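Local coordinates for transcriptional activator TenA-1 (Sulfolobus solfataricus P2, PDB 2QZC), which is probably a thiaminase-like enzyme of the TenA family, its transcriptional-activator name notwithstanding, though its own substrate and reaction are not established, at residues A[59-63]-A[75-79]; A[127-132]-A[178-184]. One frame throughout, in Å; residues are numbered along the deposited sequence.

Interaction 1 of 2, residues A[59-63]-A[75-79]; sequences LLIAS and LNLVF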
ATOM      1  N   LEU A  59      -1.636   5.364   5.734  1.00 14.78           N
ATOM      2  CA  LEU A  59      -0.875   5.530   4.466  1.00 13.58           C
ATOM      3  C   LEU A  59      -1.524   4.754   3.320  1.00 14.58           C
ATOM      4  O   LEU A  59      -1.667   5.268   2.209  1.00 15.71           O
ATOM      5  CB  LEU A  59       0.578   5.066   4.606  1.00 15.67           C
ATOM      6  CG  LEU A  59       1.465   5.003   3.349  1.00 15.86           C
ATOM      7  CD1 LEU A  59       1.519   6.378   2.706  1.00 16.67           C
ATOM      8  CD2 LEU A  59       2.823   4.441   3.732  1.00 16.94           C
ATOM      9  N   LEU A  60      -1.935   3.520   3.625  1.00 14.19           N
ATOM     10  CA  LEU A  60      -2.565   2.692   2.563  1.00 15.25           C
ATOM     11  C   LEU A  60      -3.865   3.328   2.036  1.00 15.93           C
ATOM     12  O   LEU A  60      -4.033   3.495   0.806  1.00 16.70           O
ATOM     13  CB  LEU A  60      -2.810   1.279   3.065  1.00 15.54           C
ATOM     14  CG  LEU A  60      -1.556   0.441   3.292  1.00 16.22           C
ATOM     15  CD1 LEU A  60      -1.867  -0.817   4.160  1.00 16.78           C
ATOM     16  CD2 LEU A  60      -0.925   0.069   1.920  1.00 18.27           C
ATOM     17  N   ILE A  61      -4.749   3.791   2.936  1.00 14.80           N
ATOM     18  CA  ILE A  61      -5.996   4.483   2.557  1.00 16.46           C
ATOM     19  C   ILE A  61      -5.665   5.720   1.752  1.00 15.71           C
ATOM     20  O   ILE A  61      -6.258   5.975   0.692  1.00 16.24           O
ATOM     21  CB  ILE A  61      -6.821   4.999   3.835  1.00 19.17           C
ATOM     22  CG1 ILE A  61      -7.298   3.870   4.717  1.00 25.33           C
ATOM     23  CG2 ILE A  61      -8.047   5.850   3.374  1.00 21.58           C
ATOM     24  CD1 ILE A  61      -7.739   4.313   6.115  1.00 23.89           C
ATOM     25  N   ALA A  62      -4.757   6.528   2.254  1.00 12.62           N
ATOM     26  CA  ALA A  62      -4.438   7.818   1.616  1.00 14.83           C
ATOM     27  C   ALA A  62      -3.802   7.627   0.243  1.00 17.11           C
ATOM     28  O   ALA A  62      -4.148   8.356  -0.718  1.00 15.72           O
ATOM     29  CB  ALA A  62      -3.496   8.639   2.501  1.00 15.25           C
ATOM     30  N   SER A  63      -2.898   6.662   0.159  1.00 16.81           N
ATOM     31  CA  SER A  63      -2.143   6.466  -1.078  0.50 15.53           C
ATOM     32  C   SER A  63      -3.058   6.072  -2.243  1.00 17.29           C
ATOM     33  O   SER A  63      -2.726   6.367  -3.404  1.00 18.45           O
ATOM     34  CB  SER A  63      -0.983   5.478  -0.868  0.50 15.02           C
ATOM     35  OG  SER A  63      -1.480   4.186  -0.605  0.50 14.58           O
ATOM     36  N   LEU A  75       5.536   3.535  -1.647  1.00 18.47           N
ATOM     37  CA  LEU A  75       5.097   2.180  -1.244  1.00 19.41           C
ATOM     38  C   LEU A  75       6.170   1.120  -1.486  1.00 22.55           C
ATOM     39  O   LEU A  75       6.299   0.203  -0.685  1.00 22.58           O
ATOM     40  CB  LEU A  75       3.778   1.796  -1.894  1.00 20.53           C
ATOM     41  CG  LEU A  75       2.544   2.639  -1.504  1.00 21.04           C
ATOM     42  CD1 LEU A  75       1.416   2.466  -2.503  1.00 25.15           C
ATOM     43  CD2 LEU A  75       2.088   2.311  -0.093  1.00 23.03           C
ATOM     44  N   ASN A  76       6.913   1.255  -2.588  1.00 22.27           N
ATOM     45  CA  ASN A  76       8.027   0.344  -2.873  0.50 22.87           C
ATOM     46  C   ASN A  76       9.039   0.346  -1.730  1.00 23.71           C
ATOM     47  O   ASN A  76       9.552  -0.715  -1.346  1.00 28.09           O
ATOM     48  CB  ASN A  76       8.730   0.739  -4.167  0.50 23.08           C
ATOM     49  CG  ASN A  76       9.985  -0.077  -4.420  0.50 22.30           C
ATOM     50  OD1 ASN A  76      11.095   0.438  -4.310  0.50 28.71           O
ATOM     51  ND2 ASN A  76       9.816  -1.369  -4.661  0.50 26.45           N
ATOM     52  N   LEU A  77       9.330   1.534  -1.199  1.00 20.79           N
ATOM     53  CA  LEU A  77      10.276   1.694  -0.089  1.00 20.41           C
ATOM     54  C   LEU A  77       9.729   1.268   1.264  1.00 22.70           C
ATOM     55  O   LEU A  77      10.447   0.672   2.062  1.00 24.38           O
ATOM     56  CB  LEU A  77      10.829   3.130  -0.059  1.00 22.15           C
ATOM     57  CG  LEU A  77      11.619   3.525  -1.314  1.00 22.45           C
ATOM     58  CD1 LEU A  77      12.053   4.980  -1.315  1.00 22.62           C
ATOM     59  CD2 LEU A  77      12.852   2.632  -1.504  1.00 30.62           C
ATOM     60  N   VAL A  78       8.468   1.582   1.520  1.00 21.91           N
ATOM     61  CA  VAL A  78       7.829   1.235   2.789  1.00 21.96           C
ATOM     62  C   VAL A  78       7.621  -0.267   2.930  1.00 25.21           C
ATOM     63  O   VAL A  78       7.904  -0.820   3.995  1.00 25.60           O
ATOM     64  CB  VAL A  78       6.518   2.010   2.985  1.00 20.70           C
ATOM     65  CG1 VAL A  78       5.701   1.455   4.194  1.00 22.58           C
ATOM     66  CG2 VAL A  78       6.810   3.503   3.126  1.00 21.18           C
ATOM     67  N   PHE A  79       7.163  -0.916   1.862  1.00 28.47           N
ATOM     68  CA  PHE A  79       6.913  -2.371   1.832  1.00 36.82           C
ATOM     69  C   PHE A  79       8.069  -3.212   1.242  1.00 42.43           C
ATOM     70  O   PHE A  79       7.853  -4.306   0.753  1.00 48.30           O
ATOM     71  CB  PHE A  79       5.555  -2.653   1.169  1.00 36.48           C
ATOM     72  CG  PHE A  79       4.416  -2.174   1.973  1.00 36.35           C
ATOM     73  CD1 PHE A  79       3.979  -2.915   3.072  1.00 35.56           C
ATOM     74  CD2 PHE A  79       3.800  -0.962   1.698  1.00 35.93           C
ATOM     75  CE1 PHE A  79       2.936  -2.464   3.854  1.00 37.34           C
ATOM     76  CE2 PHE A  79       2.770  -0.494   2.480  1.00 41.52           C
ATOM     77  CZ  PHE A  79       2.330  -1.256   3.570  1.00 41.95           C
TER
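Leu59, Leu60 and Ser63 on the end of helix 38-63 meet Leu75 and Val78 of helix 68-78 and Phe79 just after it, a helix-helix contact within the all-helical, heme oxygenase-like fold of the TenA family. The backbones stay well apart, the nearest CA atoms being those of Ser63 and Leu75 at 8.4 Å, so side chains bridge the gap and bury 228 Å² in all.

The contact is mainly apolar. Leu59 and Val78 meet tip to tip, CD2 of Leu59 lying 4.1 Å from CG2 of Val78 and almost as close to CG1, so that one methyl faces both branches of the valine. Leu59 gets there because its CG is turned opposite the backbone N (chi1 173°). Leu60 instead sends CD2 obliquely against the Phe79 ring, 3.8 Å from CE2 and about equally near CZ. Leu75 CD2 touches both leucines opposite, 4.3 Å from Leu60 CD2 and 4.4 Å from Leu59 CG. Within their own segment, Val78 CG1 covers one face of the Phe79 ring near its rim and Leu75 CD2 lies at its edge, in plane. Phe79, the first residue to leave helical geometry, is thus packed from several directions.

At the level of the assembly, Leu60 and Leu75 also pack on the second subunit, against its Ser63 and Leu60 respectively, while Phe79 O accepts a hydrogen bond from Asn76 ND2 of that subunit; the contact is therefore part of the interface between the two subunits.

The polar element is Ser63, modelled in two conformers. In one of them OG lies 3.0 Å from both Leu59 O and Leu60 O of its own helix, and there the same OG packs 3.9 Å from Leu75 CD1.

Interaction 2 of 2, residues A[127-132]-A[178-184]; sequences WNKFLV and ALDEVSI
Ala178 CB approaches the edge of the Trp127 ring near the indole plane, 4.1 Å from CZ2. A water, also in that plane, accepts from Trp127 NE1 (2.9 Å) and donates to Ala178 O, giving both polar groups a partner. The Asn128 and Val182 side chains run antiparallel alongside each other, Asn128 OD1 3.5 Å from Val182 CG2, while ND2 reaches Glu181 O through a second water. Leu131, with CG directed opposite its backbone N (chi1 -178°), brings CD2 against the backbone at Ala178 and Leu179, 3.6 Å from Leu179 N and 3.8 Å from Ala178 CB. Val132 finishes the row: its CG2 touches Leu179 CD1 at 3.9 Å, the two side chains crossing at about a right angle, and Ile184 CD1 at 4.0 Å.

A type I beta turn from Leu179 to Val182, closed by Val182 N to Leu179 O (3.0 Å), brings Val182 against helix 127-148. Asn7 ND2 hydrogen-bonds both Leu179 O and Val182 O. The start of helix 127-148 thus packs against this turn, with helix 68-78 touching Trp127 and Ala178, helix 186-208 touching Val132 and Val182, and helix 6-14 touching Leu179 and Ile184.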
ATOM      1  N   TRP A 127      -5.290  12.688  -0.215  1.00 16.98           N
ATOM      2  CA  TRP A 127      -3.876  12.384  -0.170  1.00 15.98           C
ATOM      3  C   TRP A 127      -3.034  13.564   0.319  1.00 14.95           C
ATOM      4  O   TRP A 127      -2.175  13.387   1.198  1.00 15.21           O
ATOM      5  CB  TRP A 127      -3.368  11.873  -1.524  1.00 16.85           C
ATOM      6  CG  TRP A 127      -1.886  11.865  -1.691  1.00 16.43           C
ATOM      7  CD1 TRP A 127      -1.133  12.743  -2.440  1.00 16.87           C
ATOM      8  CD2 TRP A 127      -0.957  10.977  -1.066  1.00 17.24           C
ATOM      9  NE1 TRP A 127       0.194  12.406  -2.347  1.00 16.30           N
ATOM     10  CE2 TRP A 127       0.332  11.332  -1.505  1.00 15.38           C
ATOM     11  CE3 TRP A 127      -1.089   9.889  -0.183  1.00 18.66           C
ATOM     12  CZ2 TRP A 127       1.493  10.666  -1.059  1.00 18.81           C
ATOM     13  CZ3 TRP A 127       0.066   9.214   0.256  1.00 17.88           C
ATOM     14  CH2 TRP A 127       1.331   9.589  -0.196  1.00 19.46           C
ATOM     15  N   ASN A 128      -3.264  14.759  -0.236  1.00 15.93           N
ATOM     16  CA  ASN A 128      -2.420  15.911   0.138  1.00 15.79           C
ATOM     17  C   ASN A 128      -2.520  16.220   1.639  1.00 14.88           C
ATOM     18  O   ASN A 128      -1.511  16.499   2.281  1.00 16.36           O
ATOM     19  CB  ASN A 128      -2.755  17.168  -0.676  1.00 16.02           C
ATOM     20  CG  ASN A 128      -2.340  17.061  -2.124  1.00 18.76           C
ATOM     21  OD1 ASN A 128      -1.636  16.156  -2.526  1.00 19.01           O
ATOM     22  ND2 ASN A 128      -2.745  18.060  -2.910  1.00 22.71           N
ATOM     23  N   LYS A 129      -3.730  16.189   2.205  1.00 15.73           N
ATOM     24  CA  LYS A 129      -3.902  16.455   3.647  1.00 16.05           C
ATOM     25  C   LYS A 129      -3.202  15.392   4.485  1.00 14.92           C
ATOM     26  O   LYS A 129      -2.551  15.711   5.477  1.00 15.55           O
ATOM     27  CB  LYS A 129      -5.382  16.551   3.996  1.00 15.73           C
ATOM     28  CG  LYS A 129      -6.087  17.754   3.377  1.00 16.64           C
ATOM     29  CD  LYS A 129      -7.529  17.871   3.792  1.00 19.17           C
ATOM     30  CE  LYS A 129      -8.192  19.061   3.099  1.00 26.31           C
ATOM     31  NZ  LYS A 129      -9.640  19.107   3.405  1.00 30.42           N
ATOM     32  N   PHE A 130      -3.352  14.121   4.116  1.00 14.64           N
ATOM     33  CA  PHE A 130      -2.649  13.066   4.826  1.00 13.72           C
ATOM     34  C   PHE A 130      -1.139  13.257   4.746  1.00 13.64           C
ATOM     35  O   PHE A 130      -0.421  13.129   5.740  1.00 14.06           O
ATOM     36  CB  PHE A 130      -3.025  11.667   4.335  1.00 13.99           C
ATOM     37  CG  PHE A 130      -2.122  10.593   4.891  1.00 14.97           C
ATOM     38  CD1 PHE A 130      -2.282  10.164   6.203  1.00 14.04           C
ATOM     39  CD2 PHE A 130      -0.987  10.135   4.170  1.00 16.04           C
ATOM     40  CE1 PHE A 130      -1.406   9.235   6.751  1.00 14.26           C
ATOM     41  CE2 PHE A 130      -0.112   9.233   4.746  1.00 15.69           C
ATOM     42  CZ  PHE A 130      -0.331   8.796   6.019  1.00 15.79           C
ATOM     43  N   LEU A 131      -0.630  13.514   3.539  1.00 15.40           N
ATOM     44  CA  LEU A 131       0.811  13.684   3.322  1.00 14.57           C
ATOM     45  C   LEU A 131       1.395  14.777   4.198  1.00 14.88           C
ATOM     46  O   LEU A 131       2.431  14.572   4.824  1.00 15.47           O
ATOM     47  CB  LEU A 131       1.071  13.916   1.810  1.00 16.17           C
ATOM     48  CG  LEU A 131       2.488  14.072   1.365  1.00 17.83           C
ATOM     49  CD1 LEU A 131       3.389  12.886   1.738  1.00 17.02           C
ATOM     50  CD2 LEU A 131       2.443  14.326  -0.161  1.00 17.04           C
ATOM     51  N   VAL A 132       0.709  15.913   4.280  1.00 14.13           N
ATOM     52  CA  VAL A 132       1.142  16.988   5.147  1.00 16.11           C
ATOM     53  C   VAL A 132       1.075  16.529   6.621  1.00 16.36           C
ATOM     54  O   VAL A 132       2.020  16.793   7.397  1.00 17.78           O
ATOM     55  CB  VAL A 132       0.381  18.297   4.884  1.00 18.46           C
ATOM     56  CG1 VAL A 132       0.659  19.360   5.907  1.00 19.49           C
ATOM     57  CG2 VAL A 132       0.723  18.800   3.455  1.00 17.42           C
ATOM     58  N   ALA A 178       6.889  13.639  -3.381  1.00 19.53           N
ATOM     59  CA  ALA A 178       5.420  13.721  -3.394  1.00 17.82           C
ATOM     60  C   ALA A 178       4.924  15.042  -2.777  1.00 18.18           C
ATOM     61  O   ALA A 178       4.008  15.660  -3.284  1.00 18.95           O
ATOM     62  CB  ALA A 178       4.798  12.556  -2.637  1.00 18.09           C
ATOM     63  N   LEU A 179       5.539  15.456  -1.665  1.00 18.15           N
ATOM     64  CA  LEU A 179       5.175  16.712  -1.003  1.00 17.76           C
ATOM     65  C   LEU A 179       5.387  17.927  -1.901  1.00 18.09           C
ATOM     66  O   LEU A 179       4.591  18.876  -1.826  1.00 19.95           O
ATOM     67  CB  LEU A 179       5.932  16.892   0.324  1.00 18.27           C
ATOM     68  CG  LEU A 179       5.590  18.081   1.223  1.00 19.12           C
ATOM     69  CD1 LEU A 179       4.152  17.962   1.763  1.00 21.41           C
ATOM     70  CD2 LEU A 179       6.547  18.159   2.384  1.00 19.44           C
ATOM     71  N   ASP A 180       6.423  17.888  -2.742  1.00 18.53           N
ATOM     72  CA  ASP A 180       6.678  19.028  -3.668  1.00 22.14           C
ATOM     73  C   ASP A 180       5.536  19.312  -4.662  1.00 23.64           C
ATOM     74  O   ASP A 180       5.473  20.436  -5.207  1.00 23.89           O
ATOM     75  CB  ASP A 180       8.023  18.845  -4.371  1.00 25.79           C
ATOM     76  CG  ASP A 180       9.214  19.046  -3.432  1.00 29.97           C
ATOM     77  OD1 ASP A 180       9.103  19.722  -2.380  1.00 37.35           O
ATOM     78  OD2 ASP A 180      10.288  18.504  -3.776  1.00 43.71           O
ATOM     79  N   GLU A 181       4.637  18.335  -4.876  1.00 20.95           N
ATOM     80  CA  GLU A 181       3.456  18.487  -5.754  0.50 23.94           C
ATOM     81  C   GLU A 181       2.296  19.210  -5.090  1.00 20.29           C
ATOM     82  O   GLU A 181       1.323  19.590  -5.771  1.00 22.44           O
ATOM     83  CB  GLU A 181       2.916  17.133  -6.268  0.50 24.65           C
ATOM     84  CG  GLU A 181       3.618  16.564  -7.478  0.50 32.63           C
ATOM     85  CD  GLU A 181       2.761  15.552  -8.251  0.50 31.33           C
ATOM     86  OE1 GLU A 181       1.597  15.858  -8.615  0.50 40.80           O
ATOM     87  OE2 GLU A 181       3.273  14.463  -8.536  0.50 44.27           O
ATOM     88  N   VAL A 182       2.365  19.411  -3.773  1.00 18.39           N
ATOM     89  CA  VAL A 182       1.289  20.030  -3.027  1.00 16.97           C
ATOM     90  C   VAL A 182       1.419  21.554  -3.019  1.00 16.95           C
ATOM     91  O   VAL A 182       2.517  22.070  -2.828  1.00 18.90           O
ATOM     92  CB  VAL A 182       1.244  19.507  -1.535  1.00 18.85           C
ATOM     93  CG1 VAL A 182       0.078  20.099  -0.758  1.00 17.55           C
ATOM     94  CG2 VAL A 182       1.140  17.965  -1.524  1.00 20.08           C
ATOM     95  N   SER A 183       0.301  22.238  -3.285  1.00 18.35           N
ATOM     96  CA  SER A 183       0.220  23.687  -3.178  1.00 17.43           C
ATOM     97  C   SER A 183      -0.142  23.970  -1.718  1.00 17.60           C
ATOM     98  O   SER A 183      -1.290  23.799  -1.307  1.00 19.25           O
ATOM     99  CB  SER A 183      -0.766  24.227  -4.193  1.00 18.30           C
ATOM    100  OG  SER A 183      -0.716  25.657  -4.179  1.00 20.66           O
ATOM    101  N   ILE A 184       0.826  24.433  -0.926  1.00 17.39           N
ATOM    102  CA  ILE A 184       0.595  24.588   0.523  1.00 16.45           C
ATOM    103  C   ILE A 184      -0.257  25.815   0.841  1.00 19.44           C
ATOM    104  O   ILE A 184      -0.040  26.914   0.306  1.00 18.99           O
ATOM    105  CB  ILE A 184       1.918  24.676   1.281  1.00 18.16           C
ATOM    106  CG1 ILE A 184       2.747  23.390   1.104  1.00 18.67           C
ATOM    107  CG2 ILE A 184       1.709  24.989   2.783  1.00 19.81           C
ATOM    108  CD1 ILE A 184       2.093  22.107   1.704  1.00 18.14           C
TER
HETATM  109  O   HOH W   1       1.857  14.072  -4.078  1.00 20.14           O
HETATM  110  O   HOH W   2      -1.759  18.433  -5.709  1.00 36.00           O

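Interactions 1 and 2 follow one another along the chain, their centres 14 Å apart, and they share a direct interface between 59-63 and 127-132. Ala62 CB comes within 3.4 Å of Phe130 CD2, and Leu59 CA within 3.7 Å of Phe130 CZ. The indole of Trp127 lies against the end of helix 38-63, its CE3 3.5 Å from Ala62 O and 3.7 Å from Ser63 CA. Ala62 and Phe130, which touch nothing in their own pairings, meet each other here, while Leu59, Ser63 and Trp127 serve their own contact and this interface alike. Helix 68-78 is common to both surroundings. Interaction 1 lies partly in the subunit interface; interaction 2 touches no other chain of the assembly.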